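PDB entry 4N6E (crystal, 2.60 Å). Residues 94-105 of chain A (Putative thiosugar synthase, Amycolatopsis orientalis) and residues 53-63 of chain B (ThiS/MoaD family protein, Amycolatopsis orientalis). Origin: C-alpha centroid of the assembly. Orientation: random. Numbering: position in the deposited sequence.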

ATOM      1  N   LEU A  94     -12.700  33.812   2.504  1.00 31.63           N
ATOM      2  CA  LEU A  94     -11.974  34.905   1.845  1.00 31.72           C
ATOM      3  C   LEU A  94     -11.281  35.838   2.838  1.00 31.64           C
ATOM      4  O   LEU A  94     -10.096  36.172   2.653  1.00 31.20           O
ATOM      5  CB  LEU A  94     -12.912  35.714   0.951  1.00 32.53           C
ATOM      6  CG  LEU A  94     -13.424  34.981  -0.295  1.00 34.36           C
ATOM      7  CD1 LEU A  94     -14.443  35.832  -1.049  1.00 33.42           C
ATOM      8  CD2 LEU A  94     -12.284  34.529  -1.218  1.00 34.29           C
ATOM      9  N   ARG A  95     -12.008  36.235   3.885  1.00 30.68           N
ATOM     10  CA  ARG A  95     -11.433  37.018   4.975  1.00 31.74           C
ATOM     11  C   ARG A  95     -10.231  36.322   5.624  1.00 31.40           C
ATOM     12  O   ARG A  95      -9.159  36.926   5.739  1.00 30.17           O
ATOM     13  CB  ARG A  95     -12.495  37.327   6.033  1.00 36.64           C
ATOM     14  CG  ARG A  95     -11.963  38.138   7.205  1.00 40.18           C
ATOM     15  CD  ARG A  95     -13.038  38.923   7.914  1.00 44.94           C
ATOM     16  NE  ARG A  95     -12.443  40.054   8.627  1.00 49.86           N
ATOM     17  CZ  ARG A  95     -12.004  40.021   9.882  1.00 55.14           C
ATOM     18  NH1 ARG A  95     -11.470  41.115  10.417  1.00 56.76           N
ATOM     19  NH2 ARG A  95     -12.095  38.908  10.616  1.00 56.65           N
ATOM     20  N   SER A  96     -10.403  35.066   6.051  1.00 30.73           N
ATOM     21  CA  SER A  96      -9.274  34.277   6.577  1.00 31.81           C
ATOM     22  C   SER A  96      -8.101  34.139   5.563  1.00 31.88           C
ATOM     23  O   SER A  96      -6.919  34.271   5.935  1.00 29.80           O
ATOM     24  CB  SER A  96      -9.751  32.889   7.036  1.00 33.39           C
ATOM     25  OG  SER A  96     -10.285  32.925   8.362  1.00 35.65           O
ATOM     26  N   ALA A  97      -8.412  33.883   4.292  1.00 30.37           N
ATOM     27  CA  ALA A  97      -7.354  33.826   3.268  1.00 31.85           C
ATOM     28  C   ALA A  97      -6.542  35.132   3.207  1.00 31.60           C
ATOM     29  O   ALA A  97      -5.313  35.117   3.116  1.00 29.13           O
ATOM     30  CB  ALA A  97      -7.935  33.504   1.898  1.00 31.22           C
ATOM     31  N   ARG A  98      -7.237  36.258   3.274  1.00 32.27           N
ATOM     32  CA  ARG A  98      -6.570  37.558   3.214  1.00 33.45           C
ATOM     33  C   ARG A  98      -5.902  37.951   4.530  1.00 33.58           C
ATOM     34  O   ARG A  98      -4.995  38.769   4.537  1.00 33.79           O
ATOM     35  CB  ARG A  98      -7.560  38.625   2.770  1.00 33.69           C
ATOM     36  CG  ARG A  98      -8.031  38.364   1.364  1.00 34.10           C
ATOM     37  CD  ARG A  98      -9.142  39.270   0.913  1.00 34.33           C
ATOM     38  NE  ARG A  98      -9.316  39.038  -0.520  1.00 36.09           N
ATOM     39  CZ  ARG A  98     -10.459  38.768  -1.148  1.00 35.46           C
ATOM     40  NH1 ARG A  98     -11.608  38.737  -0.504  1.00 33.27           N
ATOM     41  NH2 ARG A  98     -10.433  38.539  -2.462  1.00 38.21           N
ATOM     42  N   ILE A  99      -6.343  37.378   5.643  1.00 33.82           N
ATOM     43  CA  ILE A  99      -5.631  37.582   6.899  1.00 34.86           C
ATOM     44  C   ILE A  99      -4.316  36.790   6.886  1.00 36.58           C
ATOM     45  O   ILE A  99      -3.284  37.261   7.394  1.00 37.84           O
ATOM     46  CB  ILE A  99      -6.475  37.167   8.102  1.00 33.60           C
ATOM     47  CG1 ILE A  99      -7.564  38.195   8.341  1.00 33.29           C
ATOM     48  CG2 ILE A  99      -5.609  37.013   9.340  1.00 34.75           C
ATOM     49  CD1 ILE A  99      -8.629  37.730   9.312  1.00 34.10           C
ATOM     50  N   LEU A 100      -4.351  35.598   6.300  1.00 35.17           N
ATOM     51  CA  LEU A 100      -3.147  34.769   6.222  1.00 35.36           C
ATOM     52  C   LEU A 100      -2.110  35.375   5.301  1.00 35.73           C
ATOM     53  O   LEU A 100      -0.909  35.267   5.553  1.00 36.98           O
ATOM     54  CB  LEU A 100      -3.486  33.340   5.792  1.00 33.62           C
ATOM     55  CG  LEU A 100      -4.304  32.579   6.835  1.00 33.36           C
ATOM     56  CD1 LEU A 100      -4.961  31.350   6.234  1.00 33.19           C
ATOM     57  CD2 LEU A 100      -3.428  32.198   8.022  1.00 34.42           C
ATOM     58  N   ARG A 101      -2.568  36.025   4.242  1.00 37.80           N
ATOM     59  CA  ARG A 101      -1.665  36.715   3.340  1.00 39.68           C
ATOM     60  C   ARG A 101      -0.979  37.868   4.061  1.00 40.95           C
ATOM     61  O   ARG A 101       0.241  37.946   4.103  1.00 43.10           O
ATOM     62  CB  ARG A 101      -2.424  37.246   2.139  1.00 39.00           C
ATOM     63  CG  ARG A 101      -1.564  38.021   1.156  1.00 38.62           C
ATOM     64  CD  ARG A 101      -2.446  38.859   0.264  1.00 38.30           C
ATOM     65  NE  ARG A 101      -3.284  39.744   1.062  1.00 38.84           N
ATOM     66  CZ  ARG A 101      -4.418  40.299   0.645  1.00 40.00           C
ATOM     67  NH1 ARG A 101      -4.872  40.059  -0.576  1.00 39.13           N
ATOM     68  NH2 ARG A 101      -5.110  41.108   1.458  1.00 41.94           N
ATOM     69  N   ASP A 102      -1.776  38.754   4.635  1.00 41.70           N
ATOM     70  CA  ASP A 102      -1.246  39.961   5.275  1.00 42.17           C
ATOM     71  C   ASP A 102      -0.338  39.663   6.482  1.00 40.84           C
ATOM     72  O   ASP A 102       0.723  40.264   6.633  1.00 40.12           O
ATOM     73  CB  ASP A 102      -2.409  40.885   5.668  1.00 42.25           C
ATOM     74  CG  ASP A 102      -3.184  41.395   4.452  1.00 45.99           C
ATOM     75  OD1 ASP A 102      -2.633  41.356   3.328  1.00 46.24           O
ATOM     76  OD2 ASP A 102      -4.349  41.828   4.606  1.00 50.19           O
ATOM     77  N   SER A 103      -0.751  38.719   7.315  1.00 40.00           N
ATOM     78  CA  SER A 103      -0.077  38.448   8.580  1.00 41.06           C
ATOM     79  C   SER A 103       1.188  37.568   8.473  1.00 41.53           C
ATOM     80  O   SER A 103       2.134  37.744   9.243  1.00 43.01           O
ATOM     81  CB  SER A 103      -1.067  37.783   9.538  1.00 40.53           C
ATOM     82  OG  SER A 103      -1.486  36.519   9.036  1.00 43.01           O
ATOM     83  N   LEU A 104       1.186  36.606   7.552  1.00 41.85           N
ATOM     84  CA  LEU A 104       2.295  35.644   7.413  1.00 41.14           C
ATOM     85  C   LEU A 104       2.915  35.632   6.033  1.00 39.78           C
ATOM     86  O   LEU A 104       3.899  34.933   5.819  1.00 41.03           O
ATOM     87  CB  LEU A 104       1.832  34.214   7.747  1.00 40.89           C
ATOM     88  CG  LEU A 104       1.174  33.999   9.112  1.00 40.52           C
ATOM     89  CD1 LEU A 104       0.731  32.555   9.310  1.00 39.93           C
ATOM     90  CD2 LEU A 104       2.130  34.415  10.208  1.00 41.40           C
ATOM     91  N   GLY A 105       2.357  36.396   5.098  1.00 39.64           N
ATOM     92  CA  GLY A 105       2.879  36.420   3.730  1.00 39.87           C
ATOM     93  C   GLY A 105       2.593  35.141   2.956  1.00 41.18           C
ATOM     94  O   GLY A 105       3.253  34.867   1.958  1.00 41.35           O
TER
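Chain B (53-63) HRFINVYVNDE

A strand that crosses a helix can present only every second side chain to it, and the helix answers with residues spaced about one turn apart. The contact between the ThiS/MoaD family protein and the putative thiosugar synthase illustrates this well. In chain B a type I turn, His B53 to Ile B56, leads into an extended segment through Val B60, which a type I' turn, Val B60 to Glu B63, then closes. The extended segment runs at 116° to helix 94-104, with the axes 9.8 Å apart at their closest; Asn B57, early in the extended segment, lies near Ser A103, and Asp B62, in the second turn, near Arg A95.

Alternation places Asn B57 and Tyr B59 toward the helix, where they meet Arg A95, Ile A99 and Ser A103, a ladder in steps of four. Tyr B59, with chi1 m and chi2 at 84°, carries its hydroxyl to the central rung: OH lies 3.1 Å from Ile A99 CG2, and the Ile A99 CD1 to Tyr B59 CZ distance is 4.0 Å. Asn B57, also m, brings OD1 to 3.1 Å from Ser A103 CB. Ser A103 adopts p, which lets its OG bond back to Ile A99 O at 2.5 Å; the hydroxyl is thus engaged within the helix, and CB is the serine atom closest to the asparagine.

The first turn brings Phe B55 into play. Its CA-to-CB bond points away, yet the m rotamer returns the ring, whose edge meets Leu A104: Phe B55 CD1 is 3.8 Å from Leu A104 CD2.

At the other end Arg A95 is extended, t through chi3, and reaches the second turn. Its NH1 gives a weak hydrogen bond to Asp B62 O, 3.2 Å. A water accepts from Arg A95 NH1 at 3.3 Å and donates to Asp B62 OD1 at 2.6 Å, bridging charges too far apart for a salt bridge.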

ATOM      1  N   HIS B  53       3.715  40.070  18.717  1.00 58.52           N
ATOM      2  CA  HIS B  53       4.315  38.810  18.289  1.00 56.83           C
ATOM      3  C   HIS B  53       3.969  38.603  16.825  1.00 53.63           C
ATOM      4  O   HIS B  53       2.825  38.800  16.423  1.00 55.87           O
ATOM      5  CB  HIS B  53       3.797  37.627  19.121  1.00 58.85           C
ATOM      6  CG  HIS B  53       4.728  36.454  19.137  1.00 61.31           C
ATOM      7  ND1 HIS B  53       5.233  35.883  17.988  1.00 60.06           N
ATOM      8  CD2 HIS B  53       5.263  35.754  20.165  1.00 62.45           C
ATOM      9  CE1 HIS B  53       6.037  34.886  18.306  1.00 62.14           C
ATOM     10  NE2 HIS B  53       6.073  34.786  19.621  1.00 62.60           N
ATOM     11  N   ARG B  54       4.957  38.225  16.024  1.00 53.69           N
ATOM     12  CA  ARG B  54       4.732  37.926  14.599  1.00 54.09           C
ATOM     13  C   ARG B  54       3.562  36.939  14.341  1.00 50.48           C
ATOM     14  O   ARG B  54       2.923  37.002  13.297  1.00 51.86           O
ATOM     15  CB  ARG B  54       6.024  37.397  13.964  1.00 56.20           C
ATOM     16  CG  ARG B  54       6.506  36.064  14.540  1.00 61.61           C
ATOM     17  CD  ARG B  54       7.720  35.485  13.806  1.00 66.98           C
ATOM     18  NE  ARG B  54       7.545  35.436  12.347  1.00 70.92           N
ATOM     19  CZ  ARG B  54       8.332  34.764  11.506  1.00 74.29           C
ATOM     20  NH1 ARG B  54       9.357  34.040  11.953  1.00 72.75           N
ATOM     21  NH2 ARG B  54       8.078  34.805  10.203  1.00 75.05           N
ATOM     22  N   PHE B  55       3.287  36.048  15.298  1.00 46.06           N
ATOM     23  CA  PHE B  55       2.236  35.040  15.180  1.00 42.76           C
ATOM     24  C   PHE B  55       0.982  35.385  15.956  1.00 41.40           C
ATOM     25  O   PHE B  55       0.188  34.493  16.297  1.00 38.48           O
ATOM     26  CB  PHE B  55       2.768  33.684  15.640  1.00 42.47           C
ATOM     27  CG  PHE B  55       3.867  33.151  14.770  1.00 41.02           C
ATOM     28  CD1 PHE B  55       3.802  33.302  13.392  1.00 41.53           C
ATOM     29  CD2 PHE B  55       4.964  32.513  15.318  1.00 40.02           C
ATOM     30  CE1 PHE B  55       4.813  32.830  12.576  1.00 42.67           C
ATOM     31  CE2 PHE B  55       5.983  32.039  14.506  1.00 40.86           C
ATOM     32  CZ  PHE B  55       5.908  32.194  13.130  1.00 41.69           C
ATOM     33  N   ILE B  56       0.793  36.679  16.201  1.00 39.89           N
ATOM     34  CA  ILE B  56      -0.406  37.180  16.841  1.00 41.66           C
ATOM     35  C   ILE B  56      -0.988  38.274  15.976  1.00 39.30           C
ATOM     36  O   ILE B  56      -0.253  39.073  15.436  1.00 41.89           O
ATOM     37  CB  ILE B  56      -0.080  37.732  18.251  1.00 44.12           C
ATOM     38  CG1 ILE B  56       0.220  36.574  19.202  1.00 46.49           C
ATOM     39  CG2 ILE B  56      -1.229  38.564  18.811  1.00 43.77           C
ATOM     40  CD1 ILE B  56      -0.990  35.732  19.535  1.00 46.53           C
ATOM     41  N   ASN B  57      -2.306  38.304  15.844  1.00 38.23           N
ATOM     42  CA  ASN B  57      -2.985  39.396  15.160  1.00 38.33           C
ATOM     43  C   ASN B  57      -3.944  40.071  16.101  1.00 40.25           C
ATOM     44  O   ASN B  57      -4.633  39.403  16.874  1.00 42.60           O
ATOM     45  CB  ASN B  57      -3.766  38.885  13.958  1.00 38.14           C
ATOM     46  CG  ASN B  57      -2.949  37.963  13.096  1.00 38.44           C
ATOM     47  OD1 ASN B  57      -2.001  38.397  12.445  1.00 36.03           O
ATOM     48  ND2 ASN B  57      -3.292  36.675  13.104  1.00 39.76           N
ATOM     49  N   VAL B  58      -4.000  41.397  16.035  1.00 42.06           N
ATOM     50  CA  VAL B  58      -4.954  42.156  16.831  1.00 43.03           C
ATOM     51  C   VAL B  58      -5.802  43.047  15.940  1.00 42.57           C
ATOM     52  O   VAL B  58      -5.278  43.775  15.117  1.00 41.14           O
ATOM     53  CB  VAL B  58      -4.248  43.031  17.875  1.00 44.76           C
ATOM     54  CG1 VAL B  58      -5.258  43.911  18.596  1.00 42.96           C
ATOM     55  CG2 VAL B  58      -3.469  42.162  18.861  1.00 45.74           C
ATOM     56  N   TYR B  59      -7.115  42.991  16.129  1.00 44.97           N
ATOM     57  CA  TYR B  59      -8.039  43.827  15.386  1.00 46.45           C
ATOM     58  C   TYR B  59      -8.761  44.807  16.306  1.00 50.14           C
ATOM     59  O   TYR B  59      -9.076  44.475  17.459  1.00 48.17           O
ATOM     60  CB  TYR B  59      -9.042  42.955  14.638  1.00 46.03           C
ATOM     61  CG  TYR B  59      -8.359  42.013  13.688  1.00 47.41           C
ATOM     62  CD1 TYR B  59      -7.850  40.789  14.136  1.00 49.62           C
ATOM     63  CD2 TYR B  59      -8.197  42.342  12.351  1.00 46.42           C
ATOM     64  CE1 TYR B  59      -7.200  39.927  13.271  1.00 48.83           C
ATOM     65  CE2 TYR B  59      -7.551  41.486  11.476  1.00 47.64           C
ATOM     66  CZ  TYR B  59      -7.054  40.281  11.944  1.00 49.40           C
ATOM     67  OH  TYR B  59      -6.415  39.430  11.085  1.00 52.55           O
ATOM     68  N   VAL B  60      -8.983  46.022  15.785  1.00 54.84           N
ATOM     69  CA  VAL B  60      -9.873  47.026  16.397  1.00 57.16           C
ATOM     70  C   VAL B  60     -11.118  47.171  15.510  1.00 57.03           C
ATOM     71  O   VAL B  60     -11.000  47.506  14.330  1.00 52.45           O
ATOM     72  CB  VAL B  60      -9.164  48.384  16.560  1.00 57.47           C
ATOM     73  CG1 VAL B  60     -10.133  49.458  17.041  1.00 58.97           C
ATOM     74  CG2 VAL B  60      -8.003  48.252  17.532  1.00 56.65           C
ATOM     75  N   ASN B  61     -12.300  46.911  16.083  1.00 61.42           N
ATOM     76  CA  ASN B  61     -13.557  46.756  15.315  1.00 62.88           C
ATOM     77  C   ASN B  61     -13.308  46.133  13.938  1.00 61.23           C
ATOM     78  O   ASN B  61     -13.662  46.719  12.916  1.00 59.49           O
ATOM     79  CB  ASN B  61     -14.298  48.095  15.159  1.00 64.20           C
ATOM     80  CG  ASN B  61     -14.426  48.861  16.470  1.00 66.85           C
ATOM     81  OD1 ASN B  61     -14.893  48.326  17.481  1.00 64.55           O
ATOM     82  ND2 ASN B  61     -14.014  50.128  16.455  1.00 67.84           N
ATOM     83  N   ASP B  62     -12.659  44.966  13.936  1.00 59.39           N
ATOM     84  CA  ASP B  62     -12.366  44.183  12.720  1.00 58.34           C
ATOM     85  C   ASP B  62     -11.331  44.790  11.728  1.00 56.25           C
ATOM     86  O   ASP B  62     -11.214  44.327  10.591  1.00 52.55           O
ATOM     87  CB  ASP B  62     -13.673  43.793  11.980  1.00 62.95           C
ATOM     88  CG  ASP B  62     -14.488  42.690  12.708  1.00 67.25           C
ATOM     89  OD1 ASP B  62     -13.959  41.998  13.613  1.00 63.54           O
ATOM     90  OD2 ASP B  62     -15.676  42.510  12.348  1.00 69.29           O
ATOM     91  N   GLU B  63     -10.555  45.783  12.157  1.00 55.05           N
ATOM     92  CA  GLU B  63      -9.481  46.331  11.321  1.00 55.54           C
ATOM     93  C   GLU B  63      -8.129  45.915  11.877  1.00 52.10           C
ATOM     94  O   GLU B  63      -7.829  46.178  13.036  1.00 50.04           O
ATOM     95  CB  GLU B  63      -9.545  47.864  11.267  1.00 60.60           C
ATOM     96  CG  GLU B  63     -10.613  48.447  10.346  1.00 65.64           C
ATOM     97  CD  GLU B  63     -10.541  49.974  10.254  1.00 72.20           C
ATOM     98  OE1 GLU B  63      -9.418  50.514  10.069  1.00 71.56           O
ATOM     99  OE2 GLU B  63     -11.603  50.642  10.365  1.00 69.88           O
TER
HETATM  100  O   HOH W   1     -11.776  40.510  13.629  1.00 45.87           O